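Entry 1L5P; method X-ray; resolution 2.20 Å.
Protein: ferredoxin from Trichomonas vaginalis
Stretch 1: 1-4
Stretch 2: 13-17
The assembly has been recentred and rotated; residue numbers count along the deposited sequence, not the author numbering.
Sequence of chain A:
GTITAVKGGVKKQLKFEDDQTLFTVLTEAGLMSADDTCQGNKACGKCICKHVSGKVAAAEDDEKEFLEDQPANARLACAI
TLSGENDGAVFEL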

# COMPACT_ATOMS: atom_id res chain seq x y z
N GLY A 1 -2.20 2.50 -14.50
CA GLY A 1 -3.39 3.18 -13.90
C GLY A 1 -2.98 4.16 -12.83
O GLY A 1 -1.82 4.58 -12.81
N THR A 2 -3.90 4.54 -11.96
CA THR A 2 -3.57 5.45 -10.87
C THR A 2 -4.37 5.17 -9.61
O THR A 2 -5.50 4.67 -9.66
N ILE A 3 -3.76 5.50 -8.48
CA ILE A 3 -4.39 5.31 -7.19
C ILE A 3 -4.26 6.62 -6.44
O ILE A 3 -3.44 7.48 -6.77
N THR A 4 -5.09 6.76 -5.42
CA THR A 4 -5.12 7.96 -4.61
C THR A 4 -4.52 7.67 -3.24
O THR A 4 -4.97 6.76 -2.55
N GLN A 13 -2.98 12.09 -6.12
CA GLN A 13 -3.12 11.03 -7.11
C GLN A 13 -1.76 10.63 -7.65
O GLN A 13 -0.94 11.47 -8.02
N LEU A 14 -1.52 9.32 -7.68
CA LEU A 14 -0.26 8.78 -8.16
C LEU A 14 -0.53 7.79 -9.28
O LEU A 14 -1.52 7.06 -9.24
N LYS A 15 0.36 7.76 -10.27
CA LYS A 15 0.22 6.84 -11.39
C LYS A 15 1.07 5.62 -11.08
O LYS A 15 2.11 5.72 -10.45
N PHE A 16 0.61 4.46 -11.51
CA PHE A 16 1.37 3.25 -11.26
C PHE A 16 1.48 2.45 -12.54
O PHE A 16 0.65 2.58 -13.45
N GLU A 17 2.52 1.63 -12.59
CA GLU A 17 2.77 0.78 -13.74
C GLU A 17 2.47 -0.66 -13.32
O GLU A 17 2.84 -1.07 -12.22

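The strongest polar interactions between the two stretches are made by main-chain atoms, and they set the pairing of the two strands. Ile3 and Leu14 form a reciprocal pair: Ile3 N donates to Leu14 O at 2.8 Å with an N-H...O angle of 153°, and Leu14 N donates to Ile3 O, also at 2.8 Å, with a nearly linear angle of 177°. Two residues further along, the pattern repeats, with Phe16 N to Gly1 O at 2.8 Å (171°) and Gly1 N to Phe16 O at 3.0 Å. Strands 2-4 and 13-15 run at 153° to each other, so the arrangement is antiparallel. Weaker support comes from CA-H...O contacts, Lys15 CA to Gly1 O at 3.4 Å and Gln13 CA to Ile3 O at 3.6 Å.

As in any extended strand, successive side chains alternate between faces, and the register puts Thr2, Thr4, Gln13 and Lys15 on one face, Ile3 and Leu14 on the other. Thr2 pairs with Lys15 and Thr4 with Gln13 without backbone hydrogen bonds, and their short CA-CA separations, 4.1 Å and 4.4 Å, are typical of such sites.

On the threonine face, proximity does not amount to side-chain hydrogen bonding. Thr2 adopts the p rotamer (chi1 81°), and its OG1 lies 3.0 Å from Gln13 NE2, but the angle is poor and the pair does not qualify. Gln13 reaches this position through an extended chain, t at both chi1 (164°) and chi2 (157°), which brings the end of the side chain nearer to the first stretch. Another neighbour of Thr2 is Lys15: Thr2 CG2 approaches Lys15 NZ at 3.6 Å, while Lys15 itself has chi1 at -14°, between wells, and chi2 in t. Thr2 CB also sits tightly against Leu14 O, at 3.0 Å. Thr4, in the m rotamer (chi1 -64°), contributes little; its nearest side-chain approach is Thr4 OG1 to Gln13 CA, 4.8 Å.

The opposite face is apolar. Ile3 is buried, with chi1 in p (63°) and chi2 between wells at 111°. Ile3 CD1 meets Leu14 CD1 at 4.5 Å, a loose contact, whereas Ile3 CG2 packs closely on Phe16 CD2 at 3.5 Å. Leu14 has an off-well chi1 of -31° and a t chi2.

Phe16 has the largest area covered by the opposing stretch, 86 Å² of the 440 Å² buried in total. Its CA-to-CB bond points sideways, yet with chi1 in p (69°) and chi2 at 70° the ring lies nearer to the first stretch than that bond direction suggests. Gly1 lies over one ring face: Gly1 CA is 3.8 Å from the centroid of the Phe16 ring and 23° off the normal, a CH-pi geometry. An idealised CB on Gly1 would fall 2.7 Å from Phe16 CZ, a clash, so the close approach uses the absence of a side chain. Thr2 N completes the surroundings, 3.3 Å from Phe16 CE2. Glu17 points away and makes no contact with the first stretch.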

# COMPACT_ATOMS: atom_id res chain seq x y z
CB THR A 2 -3.79 6.94 -11.24
OG1 THR A 2 -5.17 7.26 -11.09
CG2 THR A 2 -3.33 7.24 -12.66
CB ILE A 3 -3.70 4.15 -6.38
CG1 ILE A 3 -2.24 4.49 -6.07
CG2 ILE A 3 -3.73 2.86 -7.20
CD1 ILE A 3 -1.99 4.74 -4.62
CB THR A 4 -6.58 8.43 -4.44
OG1 THR A 4 -7.10 8.80 -5.72
CG2 THR A 4 -6.68 9.60 -3.48
CB GLN A 13 -4.02 11.49 -8.26
CG GLN A 13 -3.91 10.61 -9.50
CD GLN A 13 -5.15 10.70 -10.37
OE1 GLN A 13 -6.19 11.19 -9.94
NE2 GLN A 13 -5.04 10.23 -11.62
CB LEU A 14 0.50 8.08 -7.02
CG LEU A 14 0.31 8.61 -5.59
CD1 LEU A 14 1.23 7.87 -4.63
CD2 LEU A 14 0.62 10.10 -5.55
CB LYS A 15 0.72 7.47 -12.70
CG LYS A 15 0.92 8.97 -12.66
CD LYS A 15 1.04 9.55 -14.07
CE LYS A 15 -0.33 9.82 -14.68
NZ LYS A 15 -1.38 10.05 -13.63
CB PHE A 16 0.71 2.39 -10.18
CG PHE A 16 -0.59 1.78 -10.59
CD1 PHE A 16 -0.63 0.76 -11.54
CD2 PHE A 16 -1.79 2.24 -10.05
CE1 PHE A 16 -1.85 0.22 -11.95
CE2 PHE A 16 -3.01 1.70 -10.45
CZ PHE A 16 -3.04 0.69 -11.41
CB GLU A 17 4.23 0.91 -14.15
CG GLU A 17 4.43 1.69 -15.42
CD GLU A 17 4.91 0.81 -16.56
OE1 GLU A 17 6.00 0.19 -16.42
OE2 GLU A 17 4.20 0.73 -17.58